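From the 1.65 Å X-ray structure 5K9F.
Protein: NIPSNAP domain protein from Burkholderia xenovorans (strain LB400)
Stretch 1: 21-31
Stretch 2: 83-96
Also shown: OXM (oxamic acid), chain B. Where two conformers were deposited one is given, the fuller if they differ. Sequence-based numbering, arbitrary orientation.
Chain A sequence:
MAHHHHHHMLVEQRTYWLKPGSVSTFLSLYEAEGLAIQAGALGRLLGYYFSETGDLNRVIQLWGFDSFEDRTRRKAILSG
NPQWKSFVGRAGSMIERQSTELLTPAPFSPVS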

# COMPACT_ATOMS: atom_id res chain seq x y z
N GLY A 21 -20.56 -7.47 1.73
CA GLY A 21 -21.99 -7.60 1.65
C GLY A 21 -22.75 -7.04 2.83
O GLY A 21 -23.99 -7.09 2.82
N SER A 22 -22.07 -6.50 3.84
CA SER A 22 -22.72 -6.16 5.10
C SER A 22 -23.06 -4.67 5.24
O SER A 22 -23.61 -4.28 6.27
CB SER A 22 -21.84 -6.61 6.27
OG SER A 22 -20.71 -5.78 6.42
N VAL A 23 -22.77 -3.85 4.22
CA VAL A 23 -22.94 -2.40 4.37
C VAL A 23 -24.39 -2.04 4.69
O VAL A 23 -24.67 -1.26 5.61
CB VAL A 23 -22.45 -1.65 3.12
CG1 VAL A 23 -22.91 -0.19 3.17
CG2 VAL A 23 -20.94 -1.73 3.03
N SER A 24 -25.34 -2.58 3.92
CA SER A 24 -26.73 -2.19 4.16
C SER A 24 -27.21 -2.66 5.53
O SER A 24 -27.98 -1.94 6.20
CB SER A 24 -27.63 -2.72 3.05
OG SER A 24 -27.67 -4.13 3.04
N THR A 25 -26.77 -3.83 5.98
CA THR A 25 -27.14 -4.30 7.31
C THR A 25 -26.56 -3.39 8.39
O THR A 25 -27.26 -3.02 9.35
CB THR A 25 -26.64 -5.73 7.52
OG1 THR A 25 -27.27 -6.60 6.57
CG2 THR A 25 -26.96 -6.23 8.92
N PHE A 26 -25.29 -3.00 8.23
CA PHE A 26 -24.66 -2.11 9.20
C PHE A 26 -25.37 -0.76 9.25
O PHE A 26 -25.67 -0.25 10.34
CB PHE A 26 -23.18 -1.92 8.85
CG PHE A 26 -22.44 -1.03 9.81
CD1 PHE A 26 -22.40 0.35 9.61
CD2 PHE A 26 -21.78 -1.56 10.91
CE1 PHE A 26 -21.74 1.17 10.49
CE2 PHE A 26 -21.11 -0.75 11.79
CZ PHE A 26 -21.09 0.63 11.59
N LEU A 27 -25.65 -0.17 8.09
CA LEU A 27 -26.25 1.16 8.07
C LEU A 27 -27.65 1.14 8.67
O LEU A 27 -28.05 2.08 9.35
CB LEU A 27 -26.29 1.71 6.65
CG LEU A 27 -24.91 2.09 6.09
CD1 LEU A 27 -25.05 2.54 4.64
CD2 LEU A 27 -24.24 3.17 6.95
N SER A 28 -28.42 0.08 8.41
CA SER A 28 -29.75 -0.03 8.99
C SER A 28 -29.69 -0.18 10.51
O SER A 28 -30.46 0.46 11.23
CB SER A 28 -30.50 -1.21 8.38
OG SER A 28 -30.81 -0.95 7.03
N LEU A 29 -28.78 -1.02 11.00
CA LEU A 29 -28.64 -1.22 12.43
C LEU A 29 -28.14 0.04 13.12
O LEU A 29 -28.64 0.41 14.19
CB LEU A 29 -27.69 -2.39 12.69
CG LEU A 29 -27.50 -2.88 14.13
CD1 LEU A 29 -28.80 -3.40 14.72
CD2 LEU A 29 -26.44 -3.97 14.13
N TYR A 30 -27.16 0.72 12.51
CA TYR A 30 -26.66 1.97 13.06
C TYR A 30 -27.75 3.03 13.13
O TYR A 30 -27.93 3.70 14.16
CB TYR A 30 -25.46 2.46 12.22
CG TYR A 30 -24.96 3.83 12.66
CD1 TYR A 30 -24.23 3.98 13.83
CD2 TYR A 30 -25.26 4.97 11.92
CE1 TYR A 30 -23.78 5.23 14.23
CE2 TYR A 30 -24.82 6.22 12.32
CZ TYR A 30 -24.07 6.34 13.47
OH TYR A 30 -23.63 7.59 13.87
N GLU A 31 -28.50 3.21 12.04
CA GLU A 31 -29.53 4.25 12.06
C GLU A 31 -30.56 3.98 13.14
O GLU A 31 -31.05 4.90 13.80
CB GLU A 31 -30.21 4.38 10.69
CG GLU A 31 -31.20 5.54 10.64
CD GLU A 31 -31.86 5.74 9.28
OE1 GLU A 31 -31.52 5.02 8.32
OE2 GLU A 31 -32.75 6.62 9.18
C1 OXM B . -19.23 2.67 15.31
N1 OXM B . -18.36 3.66 15.45
O1 OXM B . -20.33 2.79 14.72
C2 OXM B . -18.91 1.33 15.84
O2 OXM B . -19.72 0.40 15.60
O3 OXM B . -17.86 1.14 16.50
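Stretch 2 83-96: QWKSFVGRAGSMIE

Stretch 2 lies along stretch 1 as a nearly antiparallel helix. Residues 83-91 are helical, continuing a helix begun earlier in the chain; 92-94 keep helical phi/psi without the regular bonds, and 95-96 enter a strand. The axes of helices 23-31 and 83-91 make an angle of 164° between their N-to-C directions and approach to 10.7 Å, so side chains fill the space between the backbones. No hydrogen bond crosses the contact; the fit rests on apolar shape.

Ala91 CA lies 6.7 Å from Phe26 CA, and Ser22 CA 6.7 Å from Met94 CA, a small residue facing a large one in each pair. Ala91 is the hollow of stretch 2: its lone methyl leaves room for two larger neighbors, with Ala91 CB 3.8 Å from Leu29 CD2 and 4.2 Å from Phe26 CE2. Leu29, pointing toward stretch 2, is the answering bump. Its branched end lies among Ala91, Met94 and Phe87, with Leu29 CD2 3.9 Å from Met94 CE and Leu29 CG 4.1 Å from Phe87 CE1.

Met94 is the bump from the other side and loses the largest area to the contact. Its long, unbranched chain carries the sulfur to the first turn of helix 23-31, where Met94 SD lies 3.8 Å from Phe26 N, 3.9 Å from Phe26 CB and 3.9 Å from Thr25 CG2. Ile95 CD1 lies 4.1 Å from Phe26 CE2.

At the other end, flat rings fill the gap. Phe87 CZ meets the edge of Tyr30 at CD1, 3.6 Å away, their planes inclined at 57°, while Trp84 CH2 approaches Tyr30 CE1 at 4.4 Å. Tyr30 OH is hydrogen-bonded elsewhere in the structure, so the ring can lie among apolar neighbors without leaving a buried polar group unpaired. Oxamic acid lies beside this aromatic group, its O1 3.6 Å from Trp84 CH2 and 3.9 Å from Phe26 CZ.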

# COMPACT_ATOMS: atom_id res chain seq x y z
N GLN A 83 -25.82 2.29 26.51
CA GLN A 83 -26.53 1.94 25.28
C GLN A 83 -25.60 1.90 24.09
O GLN A 83 -25.81 1.11 23.16
CB GLN A 83 -27.68 2.92 25.03
CG GLN A 83 -28.82 2.79 26.04
CD GLN A 83 -30.02 3.64 25.68
OE1 GLN A 83 -29.90 4.84 25.45
NE2 GLN A 83 -31.19 3.01 25.63
N TRP A 84 -24.56 2.74 24.08
CA TRP A 84 -23.57 2.65 23.01
C TRP A 84 -22.83 1.33 23.07
O TRP A 84 -22.61 0.67 22.04
CB TRP A 84 -22.59 3.82 23.09
CG TRP A 84 -21.54 3.78 22.01
CD1 TRP A 84 -20.21 3.54 22.16
CD2 TRP A 84 -21.76 3.98 20.60
NE1 TRP A 84 -19.58 3.59 20.94
CE2 TRP A 84 -20.50 3.87 19.97
CE3 TRP A 84 -22.88 4.27 19.82
CZ2 TRP A 84 -20.35 4.02 18.58
CZ3 TRP A 84 -22.73 4.42 18.45
CH2 TRP A 84 -21.47 4.29 17.84
N LYS A 85 -22.41 0.93 24.27
CA LYS A 85 -21.72 -0.35 24.43
C LYS A 85 -22.56 -1.50 23.90
O LYS A 85 -22.04 -2.42 23.25
CB LYS A 85 -21.37 -0.58 25.90
CG LYS A 85 -20.28 0.33 26.45
CD LYS A 85 -20.07 0.05 27.94
CE LYS A 85 -18.97 0.91 28.53
NZ LYS A 85 -18.82 0.66 30.00
N SER A 86 -23.87 -1.46 24.16
CA SER A 86 -24.75 -2.51 23.66
C SER A 86 -24.77 -2.53 22.14
O SER A 86 -24.65 -3.59 21.51
CB SER A 86 -26.17 -2.31 24.20
OG SER A 86 -26.21 -2.57 25.60
N PHE A 87 -24.90 -1.35 21.52
CA PHE A 87 -24.90 -1.29 20.06
C PHE A 87 -23.57 -1.78 19.49
O PHE A 87 -23.55 -2.52 18.50
CB PHE A 87 -25.18 0.14 19.59
CG PHE A 87 -24.79 0.38 18.16
CD1 PHE A 87 -25.56 -0.15 17.12
CD2 PHE A 87 -23.65 1.10 17.85
CE1 PHE A 87 -25.18 0.05 15.81
CE2 PHE A 87 -23.27 1.29 16.53
CZ PHE A 87 -24.04 0.77 15.51
N VAL A 88 -22.45 -1.37 20.10
CA VAL A 88 -21.16 -1.83 19.60
C VAL A 88 -21.07 -3.35 19.66
O VAL A 88 -20.52 -3.99 18.75
CB VAL A 88 -20.01 -1.17 20.39
CG1 VAL A 88 -18.69 -1.87 20.12
CG2 VAL A 88 -19.92 0.29 20.02
N GLY A 89 -21.64 -3.95 20.71
CA GLY A 89 -21.67 -5.40 20.80
C GLY A 89 -22.45 -6.05 19.67
O GLY A 89 -22.06 -7.09 19.15
N ARG A 90 -23.56 -5.43 19.27
CA ARG A 90 -24.40 -6.01 18.23
C ARG A 90 -23.87 -5.74 16.82
O ARG A 90 -24.06 -6.58 15.93
CB ARG A 90 -25.84 -5.48 18.35
CG ARG A 90 -26.53 -5.85 19.65
CD ARG A 90 -28.00 -5.43 19.66
NE ARG A 90 -28.16 -3.98 19.71
CZ ARG A 90 -28.21 -3.27 20.83
NH1 ARG A 90 -28.09 -3.88 22.00
NH2 ARG A 90 -28.36 -1.95 20.78
N ALA A 91 -23.22 -4.60 16.60
CA ALA A 91 -22.76 -4.23 15.27
C ALA A 91 -21.30 -4.57 15.01
O ALA A 91 -20.89 -4.62 13.85
CB ALA A 91 -22.96 -2.73 15.03
N GLY A 92 -20.52 -4.83 16.07
CA GLY A 92 -19.08 -4.82 15.93
C GLY A 92 -18.53 -5.92 15.06
O GLY A 92 -17.50 -5.73 14.40
N SER A 93 -19.19 -7.08 15.02
CA SER A 93 -18.68 -8.20 14.25
C SER A 93 -18.63 -7.91 12.75
O SER A 93 -17.91 -8.60 12.03
CB SER A 93 -19.51 -9.47 14.51
OG SER A 93 -20.76 -9.46 13.85
N MET A 94 -19.35 -6.90 12.27
CA MET A 94 -19.27 -6.55 10.86
C MET A 94 -18.02 -5.76 10.51
O MET A 94 -17.68 -5.64 9.33
CB MET A 94 -20.52 -5.76 10.43
CG MET A 94 -21.77 -6.61 10.38
SD MET A 94 -23.25 -5.67 9.95
CE MET A 94 -23.80 -5.16 11.56
N ILE A 95 -17.30 -5.24 11.51
CA ILE A 95 -16.17 -4.35 11.25
C ILE A 95 -14.87 -5.15 11.19
O ILE A 95 -14.50 -5.83 12.16
CB ILE A 95 -16.09 -3.25 12.32
CG1 ILE A 95 -17.33 -2.36 12.25
CG2 ILE A 95 -14.84 -2.41 12.10
CD1 ILE A 95 -17.34 -1.31 13.33
N GLU A 96 -14.18 -5.08 10.05
CA GLU A 96 -12.92 -5.80 9.88
C GLU A 96 -11.70 -4.96 10.21
O GLU A 96 -10.71 -5.48 10.74
CB GLU A 96 -12.80 -6.34 8.46
CG GLU A 96 -13.81 -7.43 8.14
CD GLU A 96 -13.53 -8.09 6.81
OE1 GLU A 96 -12.72 -7.54 6.03
OE2 GLU A 96 -14.11 -9.16 6.55